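Local coordinates for macro domain-containing protein (Thermosipho africanus, PDB 7OMU) that is of unassigned function but carries a macro domain, an alpha/beta fold that holds adenosine-5-diphosphoribose in its pocket, at residues 231-236 / 257-262; 241-246 / 352-357; 313-318 / 336-341. The protein carries 1 engineered substitution. All blocks are in the same frame, centred on the assembly; numbering follows the deposited sequence.

In the fold
Read from the N terminus, the macro-domain part of the chain gives a compact example of crossing and nested contacts. Strand 227-231 runs into the loop 231-236, and contact 1 closes when helix 256-263 returns to that loop. Between its two ends lies strand 241-246, where contact 2 opens; contact 2 closes only at 352-357, so the two cross. Contact 3, from strand 313-318 to helix 329-346, lies wholly inside the long loop closed by contact 2. Strands 241-246 and 313-318 are neighbours in one sheet, which joins contacts 2 and 3, while contacts 1 and 2 both touch adenosine-5-diphosphoribose. Met234 of contact 1 also packs against Thr243, Ala352 and Pro354 of contact 2.

Contact 1 (231-236 / 257-262); sequences EGDMFF and ASRVKY. With APR (adenosine-5-diphosphoribose), chain C.
Asp233 OD2 is gripped by two nitrogens of the Arg259 guanidinium, in a salt bridge that ties the loop after strand 227-231 to helix 256-263 at the adenine end of the macro-domain ligand pocket. The stronger of the two bonds runs 2.8 Å from Arg259 NH1 to Asp233 OD2 and reaches the oxygen on its syn side; the second, from NH2 to the same oxygen, is weak. The side chains meet tip to tip with their planes 79° apart. This division of labour illustrates second-shell positioning: OD2 is held by the arginine, while Asp233 OD1 accepts a bond of 2.9 Å from N6 of adenosine-5-diphosphoribose. The backbone adds a further bond to the adenine, 3.1 Å from Met234 N to the ligand's N1. Arg259 reaches across with its chain extended from CG to NE, and NE is hydrogen-bonded to Gln263 OE1, which together with Asp233 should limit rotation of the guanidinium. One face of that group is covered by Phe235, whose ring plane is turned 38° from it and whose CD2 lies over its centre. Farther round the same ring, Phe235 CZ packs 3.6 Å from Val260 CG2.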
loop_
_atom_site.group_PDB
_atom_site.type_symbol
_atom_site.label_atom_id
_atom_site.label_comp_id
_atom_site.label_asym_id
_atom_site.label_seq_id
_atom_site.Cartn_x
_atom_site.Cartn_y
_atom_site.Cartn_z
ATOM N N GLU A 231 8.028 6.558 8.608
ATOM C CA GLU A 231 6.779 5.921 9.093
ATOM C C GLU A 231 5.999 5.471 7.855
ATOM O O GLU A 231 5.573 6.346 7.084
ATOM C CB GLU A 231 5.925 6.884 9.919
ATOM C CG GLU A 231 6.420 7.129 11.330
ATOM C CD GLU A 231 5.618 8.171 12.105
ATOM O OE1 GLU A 231 4.412 8.328 11.818
ATOM O OE2 GLU A 231 6.197 8.839 12.995
ATOM N N GLY A 232 5.840 4.164 7.649
ATOM C CA GLY A 232 5.088 3.630 6.500
ATOM C C GLY A 232 5.251 2.130 6.332
ATOM O O GLY A 232 5.728 1.469 7.282
ATOM N N ASP A 233 4.857 1.631 5.157
ATOM C CA ASP A 233 4.916 0.202 4.755
ATOM C C ASP A 233 6.133 -0.005 3.852
ATOM O O ASP A 233 6.157 0.567 2.757
ATOM C CB ASP A 233 3.630 -0.214 4.042
ATOM C CG ASP A 233 3.437 -1.716 3.973
ATOM O OD1 ASP A 233 4.431 -2.444 4.154
ATOM O OD2 ASP A 233 2.283 -2.141 3.735
ATOM N N MET A 234 7.104 -0.790 4.316
ATOM C CA MET A 234 8.376 -1.091 3.610
ATOM C C MET A 234 8.082 -1.669 2.219
ATOM O O MET A 234 8.800 -1.309 1.269
ATOM C CB MET A 234 9.193 -2.104 4.416
ATOM C CG MET A 234 10.556 -2.391 3.827
ATOM S SD MET A 234 11.563 -3.397 4.931
ATOM C CE MET A 234 10.638 -4.930 4.899
ATOM N N PHE A 235 7.066 -2.531 2.108
ATOM C CA PHE A 235 6.792 -3.350 0.897
ATOM C C PHE A 235 6.175 -2.475 -0.201
ATOM O O PHE A 235 6.231 -2.870 -1.385
ATOM C CB PHE A 235 5.943 -4.566 1.269
ATOM C CG PHE A 235 6.597 -5.449 2.300
ATOM C CD1 PHE A 235 7.703 -6.214 1.973
ATOM C CD2 PHE A 235 6.137 -5.482 3.605
ATOM C CE1 PHE A 235 8.326 -7.009 2.926
ATOM C CE2 PHE A 235 6.751 -6.285 4.554
ATOM C CZ PHE A 235 7.844 -7.047 4.213
ATOM N N PHE A 236 5.632 -1.314 0.175
ATOM C CA PHE A 236 5.094 -0.291 -0.761
ATOM C C PHE A 236 6.108 0.847 -0.940
ATOM O O PHE A 236 5.824 1.765 -1.729
ATOM C CB PHE A 236 3.727 0.215 -0.291
ATOM C CG PHE A 236 2.606 -0.763 -0.537
ATOM C CD1 PHE A 236 2.183 -1.035 -1.826
ATOM C CD2 PHE A 236 1.989 -1.423 0.512
ATOM C CE1 PHE A 236 1.162 -1.942 -2.060
ATOM C CE2 PHE A 236 0.968 -2.329 0.279
ATOM C CZ PHE A 236 0.560 -2.589 -1.006
ATOM N N ALA A 257 8.312 -10.860 9.442
ATOM C CA ALA A 257 8.641 -12.157 8.795
ATOM C C ALA A 257 7.350 -12.902 8.435
ATOM O O ALA A 257 7.275 -13.452 7.321
ATOM C CB ALA A 257 9.518 -13.000 9.688
ATOM N N SER A 258 6.367 -12.906 9.337
ATOM C CA SER A 258 5.031 -13.519 9.128
ATOM C C SER A 258 4.413 -12.984 7.835
ATOM O O SER A 258 3.973 -13.802 7.014
ATOM C CB SER A 258 4.129 -13.268 10.298
ATOM O OG SER A 258 2.902 -13.956 10.138
ATOM N N ARG A 259 4.376 -11.663 7.660
ATOM C CA ARG A 259 3.792 -11.028 6.448
ATOM C C ARG A 259 4.551 -11.495 5.204
ATOM O O ARG A 259 3.895 -11.739 4.175
ATOM C CB ARG A 259 3.857 -9.504 6.518
ATOM C CG ARG A 259 3.695 -8.847 5.159
ATOM C CD ARG A 259 3.143 -7.452 5.275
ATOM N NE ARG A 259 2.980 -6.873 3.956
ATOM C CZ ARG A 259 2.630 -5.616 3.730
ATOM N NH1 ARG A 259 2.394 -4.802 4.748
ATOM N NH2 ARG A 259 2.512 -5.181 2.485
ATOM N N VAL A 260 5.881 -11.578 5.297
ATOM C CA VAL A 260 6.776 -12.009 4.183
ATOM C C VAL A 260 6.398 -13.436 3.779
ATOM O O VAL A 260 6.370 -13.713 2.573
ATOM C CB VAL A 260 8.263 -11.904 4.569
ATOM C CG1 VAL A 260 9.160 -12.534 3.511
ATOM C CG2 VAL A 260 8.671 -10.459 4.821
ATOM N N LYS A 261 6.101 -14.290 4.759
ATOM C CA LYS A 261 5.758 -15.721 4.543
ATOM C C LYS A 261 4.458 -15.825 3.741
ATOM O O LYS A 261 4.344 -16.756 2.924
ATOM C CB LYS A 261 5.629 -16.460 5.877
ATOM C CG LYS A 261 5.552 -17.974 5.753
ATOM C CD LYS A 261 5.758 -18.696 7.061
ATOM C CE LYS A 261 4.575 -18.575 7.996
ATOM N NZ LYS A 261 4.887 -19.129 9.334
ATOM N N TYR A 262 3.507 -14.916 3.959
ATOM C CA TYR A 262 2.162 -14.986 3.332
ATOM C C TYR A 262 2.204 -14.275 1.980
ATOM O O TYR A 262 1.689 -14.848 1.005
ATOM C CB TYR A 262 1.086 -14.483 4.302
ATOM C CG TYR A 262 0.853 -15.451 5.435
ATOM C CD1 TYR A 262 0.297 -16.700 5.208
ATOM C CD2 TYR A 262 1.253 -15.150 6.724
ATOM C CE1 TYR A 262 0.119 -17.611 6.233
ATOM C CE2 TYR A 262 1.088 -16.051 7.763
ATOM C CZ TYR A 262 0.518 -17.288 7.519
ATOM O OH TYR A 262 0.365 -18.170 8.554
HETATM N N1 APR C . 7.022 -1.571 7.317
HETATM C C2 APR C . 7.905 -1.083 8.199
HETATM N N3 APR C . 8.214 -1.523 9.418
HETATM C C4 APR C . 7.488 -2.613 9.723
HETATM C C5 APR C . 6.543 -3.228 8.928
HETATM C C6 APR C . 6.304 -2.668 7.657
HETATM N N6 APR C . 5.423 -3.152 6.785
HETATM N N7 APR C . 6.005 -4.328 9.587
HETATM C C8 APR C . 6.623 -4.359 10.745
HETATM N N9 APR C . 7.536 -3.334 10.885
HETATM C "C1'" APR C . 8.404 -3.049 12.030
HETATM C "C2'" APR C . 7.817 -3.465 13.377
HETATM O "O2'" APR C . 7.113 -2.396 13.975
HETATM C "C3'" APR C . 9.049 -3.883 14.192
HETATM O "O3'" APR C . 9.340 -2.924 15.200
HETATM O "O4'" APR C . 9.590 -3.787 11.870
HETATM C "C4'" APR C . 10.194 -3.997 13.170
HETATM C "C5'" APR C . 10.955 -5.306 13.166
HETATM O "O5'" APR C . 10.059 -6.413 12.843
HETATM P PA APR C . 10.218 -7.865 13.530
HETATM O O1A APR C . 9.818 -8.920 12.550
HETATM O O2A APR C . 9.533 -7.866 14.857
HETATM O O3A APR C . 11.807 -7.969 13.759
HETATM P PB APR C . 12.750 -8.431 14.978
HETATM O O1B APR C . 12.399 -7.614 16.177
HETATM O O2B APR C . 14.171 -8.418 14.518
HETATM O O5D APR C . 12.272 -9.952 15.205
HETATM C C5D APR C . 12.838 -11.024 14.397
HETATM O O4D APR C . 10.756 -12.243 14.316
HETATM O O1D APR C . 10.513 -11.576 12.124
HETATM C C1D APR C . 10.638 -12.672 12.954
HETATM O O2D APR C . 11.733 -14.686 11.990
HETATM C C2D APR C . 11.930 -13.436 12.624
HETATM O O3D APR C . 12.286 -14.749 14.664
HETATM C C3D APR C . 12.651 -13.567 13.965
HETATM C C4D APR C . 12.141 -12.327 14.708
#

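Contact 2 (241-246 / 352-357); sequences TLTVSV and AVPALG. With APR (adenosine-5-diphosphoribose), chain C.
Two neighbouring parallel strands at the middle of the macro-domain sheet, 241-246 and 352-354, meet here, with Leu242 paired to Ala352. The ladder is the regular parallel one, in which a single residue bonds to the two residues flanking its partner: Ala352 N donates to Thr241 O at 2.9 Å, and Thr243 N donates to Ala352 O at 2.8 Å. That carbonyl oxygen takes a second donor, since Thr243 OG1 lies 3.0 Å from Ala352 O, above the carbonyl plane. The torsion of Thr243 sets OG1 anti to its own carbonyl carbon and beside its backbone N (chi1 -44°), from where it reaches the same acceptor as the N-H. Thr243 and Val353 then run side by side, pointing the same way, while on the face bearing Leu242 its CD2 packs against Ala352 CB.

The next rung cannot form, because Pro354 has no N-H; its CD sits 3.3 Å from Thr243 O instead. Beyond it the second segment leaves the strand and the backbones part, Ser245 CA and Leu356 CA being 6.5 Å apart. Adenosine-5-diphosphoribose lies at this end: its O1D makes a weak bond to Ser245 O, and Gly357 N makes a weak bond of 3.2 Å to its O2B. Ligand bound at the C-terminal ends of parallel strands, with loop backbone such as Gly357 N near the diphosphate, is typical of the macro-domain fold.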
loop_
_atom_site.group_PDB
_atom_site.type_symbol
_atom_site.label_atom_id
_atom_site.label_comp_id
_atom_site.label_asym_id
_atom_site.label_seq_id
_atom_site.Cartn_x
_atom_site.Cartn_y
_atom_site.Cartn_z
ATOM N N THR A 241 15.948 -3.185 -2.888
ATOM C CA THR A 241 16.258 -4.283 -1.937
ATOM C C THR A 241 15.503 -4.020 -0.633
ATOM O O THR A 241 15.737 -2.969 -0.012
ATOM C CB THR A 241 17.770 -4.410 -1.714
ATOM O OG1 THR A 241 18.375 -4.785 -2.953
ATOM C CG2 THR A 241 18.131 -5.423 -0.647
ATOM N N LEU A 242 14.613 -4.937 -0.258
ATOM C CA LEU A 242 13.866 -4.903 1.023
ATOM C C LEU A 242 14.553 -5.868 1.990
ATOM O O LEU A 242 14.719 -7.050 1.644
ATOM C CB LEU A 242 12.404 -5.291 0.778
ATOM C CG LEU A 242 11.728 -4.608 -0.413
ATOM C CD1 LEU A 242 10.249 -4.966 -0.463
ATOM C CD2 LEU A 242 11.908 -3.094 -0.364
ATOM N N THR A 243 14.961 -5.362 3.147
ATOM C CA THR A 243 15.626 -6.143 4.212
ATOM C C THR A 243 14.545 -6.742 5.110
ATOM O O THR A 243 13.512 -6.095 5.311
ATOM C CB THR A 243 16.633 -5.267 4.959
ATOM O OG1 THR A 243 17.342 -4.524 3.968
ATOM C CG2 THR A 243 17.598 -6.068 5.799
ATOM N N VAL A 244 14.769 -7.958 5.592
ATOM C CA VAL A 244 13.776 -8.741 6.373
ATOM C C VAL A 244 14.515 -9.339 7.566
ATOM O O VAL A 244 15.429 -10.155 7.341
ATOM C CB VAL A 244 13.131 -9.828 5.494
ATOM C CG1 VAL A 244 12.198 -10.728 6.293
ATOM C CG2 VAL A 244 12.406 -9.224 4.303
ATOM N N SER A 245 14.148 -8.917 8.779
ATOM C CA SER A 245 14.706 -9.451 10.046
ATOM C C SER A 245 14.292 -10.917 10.153
ATOM O O SER A 245 13.087 -11.182 10.027
ATOM C CB SER A 245 14.241 -8.654 11.236
ATOM O OG SER A 245 13.790 -7.369 10.835
ATOM N N VAL A 246 15.262 -11.817 10.326
ATOM C CA VAL A 246 15.051 -13.289 10.461
ATOM C C VAL A 246 15.895 -13.808 11.632
ATOM O O VAL A 246 16.723 -13.040 12.173
ATOM C CB VAL A 246 15.384 -14.032 9.151
ATOM C CG1 VAL A 246 14.461 -13.611 8.022
ATOM C CG2 VAL A 246 16.835 -13.860 8.737
ATOM N N ALA A 352 15.755 -0.562 1.641
ATOM C CA ALA A 352 14.830 -0.371 2.776
ATOM C C ALA A 352 15.189 -1.393 3.857
ATOM O O ALA A 352 15.074 -2.599 3.591
ATOM C CB ALA A 352 13.397 -0.525 2.323
ATOM N N VAL A 353 15.647 -0.928 5.018
ATOM C CA VAL A 353 15.860 -1.779 6.224
ATOM C C VAL A 353 14.801 -1.390 7.251
ATOM O O VAL A 353 14.530 -0.205 7.448
ATOM C CB VAL A 353 17.289 -1.648 6.788
ATOM C CG1 VAL A 353 18.352 -1.916 5.733
ATOM C CG2 VAL A 353 17.534 -0.291 7.415
ATOM N N PRO A 354 14.151 -2.369 7.922
ATOM C CA PRO A 354 13.290 -2.074 9.060
ATOM C C PRO A 354 14.164 -1.857 10.296
ATOM O O PRO A 354 15.282 -2.319 10.293
ATOM C CB PRO A 354 12.448 -3.345 9.192
ATOM C CG PRO A 354 13.387 -4.438 8.747
ATOM C CD PRO A 354 14.220 -3.812 7.645
ATOM N N ALA A 355 13.641 -1.165 11.303
ATOM C CA ALA A 355 14.270 -1.059 12.639
ATOM C C ALA A 355 14.596 -2.475 13.130
ATOM O O ALA A 355 13.655 -3.240 13.381
ATOM C CB ALA A 355 13.346 -0.322 13.577
ATOM N N LEU A 356 15.879 -2.821 13.220
ATOM C CA LEU A 356 16.339 -4.215 13.469
ATOM C C LEU A 356 16.195 -4.549 14.959
ATOM O O LEU A 356 16.638 -3.745 15.794
ATOM C CB LEU A 356 17.785 -4.349 12.985
ATOM C CG LEU A 356 17.970 -4.108 11.489
ATOM C CD1 LEU A 356 19.420 -3.835 11.150
ATOM C CD2 LEU A 356 17.442 -5.282 10.685
ATOM N N GLY A 357 15.549 -5.674 15.267
ATOM C CA GLY A 357 15.345 -6.174 16.640
ATOM C C GLY A 357 14.470 -5.265 17.491
ATOM O O GLY A 357 14.435 -5.477 18.716
HETATM N N1 APR C . 7.022 -1.571 7.317
HETATM C C2 APR C . 7.905 -1.083 8.199
HETATM N N3 APR C . 8.214 -1.523 9.418
HETATM C C4 APR C . 7.488 -2.613 9.723
HETATM C C5 APR C . 6.543 -3.228 8.928
HETATM C C6 APR C . 6.304 -2.668 7.657
HETATM N N6 APR C . 5.423 -3.152 6.785
HETATM N N7 APR C . 6.005 -4.328 9.587
HETATM C C8 APR C . 6.623 -4.359 10.745
HETATM N N9 APR C . 7.536 -3.334 10.885
HETATM C "C1'" APR C . 8.404 -3.049 12.030
HETATM C "C2'" APR C . 7.817 -3.465 13.377
HETATM O "O2'" APR C . 7.113 -2.396 13.975
HETATM C "C3'" APR C . 9.049 -3.883 14.192
HETATM O "O3'" APR C . 9.340 -2.924 15.200
HETATM O "O4'" APR C . 9.590 -3.787 11.870
HETATM C "C4'" APR C . 10.194 -3.997 13.170
HETATM C "C5'" APR C . 10.955 -5.306 13.166
HETATM O "O5'" APR C . 10.059 -6.413 12.843
HETATM P PA APR C . 10.218 -7.865 13.530
HETATM O O1A APR C . 9.818 -8.920 12.550
HETATM O O2A APR C . 9.533 -7.866 14.857
HETATM O O3A APR C . 11.807 -7.969 13.759
HETATM P PB APR C . 12.750 -8.431 14.978
HETATM O O1B APR C . 12.399 -7.614 16.177
HETATM O O2B APR C . 14.171 -8.418 14.518
HETATM O O5D APR C . 12.272 -9.952 15.205
HETATM C C5D APR C . 12.838 -11.024 14.397
HETATM O O4D APR C . 10.756 -12.243 14.316
HETATM O O1D APR C . 10.513 -11.576 12.124
HETATM C C1D APR C . 10.638 -12.672 12.954
HETATM O O2D APR C . 11.733 -14.686 11.990
HETATM C C2D APR C . 11.930 -13.436 12.624
HETATM O O3D APR C . 12.286 -14.749 14.664
HETATM C C3D APR C . 12.651 -13.567 13.965
HETATM C C4D APR C . 12.141 -12.327 14.708
#

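Contact 3 (313-318 / 336-341); sequences WFLLFP and LRWIVE
Leu315 divides its two methyls between two side chains of helix 329-346, CD1 lying 3.8 Å from Trp338 CZ3 and CD2 lying 3.7 Å from Ile339 CD1. Leucine and tryptophan slide past each other in opposite directions. Ile339 CD1 is shared: besides Leu315 it meets Phe317 CE2 at 3.8 Å, in the plane of the ring and at its edge, with the two side chains crossing at about a right angle. The Phe317 ring tip ends at the helix backbone, Phe317 CZ being 3.6 Å from Leu336 N.

Outside this first shell lies the beta-alpha-beta crossover that carries it: the helix follows strand 313-318, leads on to strand 351-354, and runs roughly antiparallel to the first strand, at 147° and 10.6 Å between the short axes. Strand 241-246 lies beside 313-318 in the sheet, and its Thr241 and Thr243 touch Leu315. On the helix side, Leu376 of helix 365-376 packs on both Leu336 and Ile339. Pro285, just before strand 286-288, touches Trp338. The side-chain contacts joining strand to helix are thus hydrocarbon against hydrocarbon, so the cohesion comes from burial and shape rather than from directed polar bonds.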
loop_
_atom_site.group_PDB
_atom_site.type_symbol
_atom_site.label_atom_id
_atom_site.label_comp_id
_atom_site.label_asym_id
_atom_site.label_seq_id
_atom_site.Cartn_x
_atom_site.Cartn_y
_atom_site.Cartn_z
ATOM N N TRP A 313 14.518 -7.143 -4.885
ATOM C CA TRP A 313 15.312 -8.183 -4.179
ATOM C C TRP A 313 14.936 -8.173 -2.698
ATOM O O TRP A 313 14.395 -7.158 -2.234
ATOM C CB TRP A 313 16.816 -7.930 -4.358
ATOM C CG TRP A 313 17.320 -8.042 -5.764
ATOM C CD1 TRP A 313 16.657 -8.532 -6.854
ATOM C CD2 TRP A 313 18.636 -7.696 -6.224
ATOM N NE1 TRP A 313 17.465 -8.501 -7.960
ATOM C CE2 TRP A 313 18.684 -7.991 -7.604
ATOM C CE3 TRP A 313 19.773 -7.167 -5.606
ATOM C CZ2 TRP A 313 19.825 -7.764 -8.372
ATOM C CZ3 TRP A 313 20.900 -6.947 -6.365
ATOM C CH2 TRP A 313 20.926 -7.245 -7.729
ATOM N N PHE A 314 15.225 -9.264 -1.995
ATOM C CA PHE A 314 15.010 -9.416 -0.536
ATOM C C PHE A 314 16.348 -9.747 0.123
ATOM O O PHE A 314 16.980 -10.731 -0.287
ATOM C CB PHE A 314 13.978 -10.507 -0.247
ATOM C CG PHE A 314 12.560 -10.096 -0.534
ATOM C CD1 PHE A 314 12.077 -10.077 -1.830
ATOM C CD2 PHE A 314 11.721 -9.705 0.494
ATOM C CE1 PHE A 314 10.770 -9.698 -2.090
ATOM C CE2 PHE A 314 10.415 -9.322 0.229
ATOM C CZ PHE A 314 9.937 -9.321 -1.062
ATOM N N LEU A 315 16.760 -8.927 1.091
ATOM C CA LEU A 315 17.959 -9.159 1.930
ATOM C C LEU A 315 17.495 -9.809 3.231
ATOM O O LEU A 315 16.720 -9.175 3.953
ATOM C CB LEU A 315 18.671 -7.830 2.191
ATOM C CG LEU A 315 19.974 -7.926 2.986
ATOM C CD1 LEU A 315 21.017 -8.726 2.219
ATOM C CD2 LEU A 315 20.513 -6.544 3.321
ATOM N N LEU A 316 17.923 -11.046 3.483
ATOM C CA LEU A 316 17.652 -11.780 4.744
ATOM C C LEU A 316 18.743 -11.415 5.752
ATOM O O LEU A 316 19.910 -11.771 5.525
ATOM C CB LEU A 316 17.594 -13.281 4.449
ATOM C CG LEU A 316 16.563 -13.676 3.392
ATOM C CD1 LEU A 316 16.669 -15.151 3.051
ATOM C CD2 LEU A 316 15.154 -13.329 3.850
ATOM N N PHE A 317 18.356 -10.703 6.809
ATOM C CA PHE A 317 19.251 -10.100 7.824
ATOM C C PHE A 317 19.011 -10.774 9.170
ATOM O O PHE A 317 18.061 -10.438 9.868
ATOM C CB PHE A 317 18.978 -8.600 7.906
ATOM C CG PHE A 317 20.011 -7.810 8.662
ATOM C CD1 PHE A 317 20.212 -8.018 10.016
ATOM C CD2 PHE A 317 20.774 -6.852 8.018
ATOM C CE1 PHE A 317 21.160 -7.287 10.711
ATOM C CE2 PHE A 317 21.719 -6.117 8.715
ATOM C CZ PHE A 317 21.912 -6.339 10.059
ATOM N N PRO A 318 19.859 -11.736 9.589
ATOM C CA PRO A 318 19.684 -12.388 10.885
ATOM C C PRO A 318 19.994 -11.438 12.054
ATOM O O PRO A 318 21.118 -10.960 12.139
ATOM C CB PRO A 318 20.681 -13.554 10.834
ATOM C CG PRO A 318 21.758 -13.087 9.874
ATOM C CD PRO A 318 21.026 -12.245 8.850
ATOM N N LEU A 336 25.245 -5.026 9.387
ATOM C CA LEU A 336 25.318 -3.633 8.864
ATOM C C LEU A 336 26.656 -3.438 8.144
ATOM O O LEU A 336 26.647 -2.881 7.035
ATOM C CB LEU A 336 25.139 -2.642 10.017
ATOM C CG LEU A 336 23.731 -2.582 10.608
ATOM C CD1 LEU A 336 23.726 -1.863 11.949
ATOM C CD2 LEU A 336 22.771 -1.908 9.639
ATOM N N ARG A 337 27.754 -3.898 8.748
ATOM C CA ARG A 337 29.106 -3.900 8.127
ATOM C C ARG A 337 29.027 -4.651 6.797
ATOM O O ARG A 337 29.526 -4.116 5.790
ATOM C CB ARG A 337 30.134 -4.549 9.058
ATOM C CG ARG A 337 31.525 -4.693 8.454
ATOM C CD ARG A 337 32.604 -4.973 9.488
ATOM N NE ARG A 337 32.684 -3.933 10.511
ATOM C CZ ARG A 337 33.302 -2.759 10.377
ATOM N NH1 ARG A 337 33.902 -2.434 9.242
ATOM N NH2 ARG A 337 33.298 -1.905 11.384
ATOM N N TRP A 338 28.410 -5.835 6.801
ATOM C CA TRP A 338 28.220 -6.672 5.587
ATOM C C TRP A 338 27.612 -5.807 4.481
ATOM O O TRP A 338 28.176 -5.797 3.370
ATOM C CB TRP A 338 27.358 -7.909 5.867
ATOM C CG TRP A 338 27.299 -8.844 4.697
ATOM C CD1 TRP A 338 28.085 -9.937 4.483
ATOM C CD2 TRP A 338 26.421 -8.754 3.559
ATOM N NE1 TRP A 338 27.757 -10.535 3.295
ATOM C CE2 TRP A 338 26.740 -9.834 2.707
ATOM C CE3 TRP A 338 25.398 -7.875 3.178
ATOM C CZ2 TRP A 338 26.077 -10.052 1.502
ATOM C CZ3 TRP A 338 24.742 -8.091 1.987
ATOM C CH2 TRP A 338 25.082 -9.165 1.161
ATOM N N ILE A 339 26.517 -5.103 4.786
ATOM C CA ILE A 339 25.780 -4.235 3.820
ATOM C C ILE A 339 26.757 -3.199 3.254
ATOM O O ILE A 339 26.878 -3.117 2.014
ATOM C CB ILE A 339 24.548 -3.596 4.489
ATOM C CG1 ILE A 339 23.483 -4.654 4.790
ATOM C CG2 ILE A 339 23.994 -2.455 3.644
ATOM C CD1 ILE A 339 22.298 -4.137 5.569
ATOM N N VAL A 340 27.448 -2.464 4.128
ATOM C CA VAL A 340 28.418 -1.394 3.746
ATOM C C VAL A 340 29.463 -1.987 2.786
ATOM O O VAL A 340 29.770 -1.338 1.770
ATOM C CB VAL A 340 29.070 -0.755 4.990
ATOM C CG1 VAL A 340 30.295 0.077 4.636
ATOM C CG2 VAL A 340 28.078 0.084 5.781
ATOM N N GLU A 341 29.974 -3.181 3.087
ATOM C CA GLU A 341 31.090 -3.816 2.334
ATOM C C GLU A 341 30.602 -4.364 0.982
ATOM O O GLU A 341 31.419 -4.398 0.044
ATOM C CB GLU A 341 31.738 -4.906 3.191
ATOM C CG GLU A 341 32.532 -4.349 4.363
ATOM C CD GLU A 341 33.056 -5.366 5.369
ATOM O OE1 GLU A 341 32.512 -6.493 5.415
ATOM O OE2 GLU A 341 34.008 -5.024 6.112
#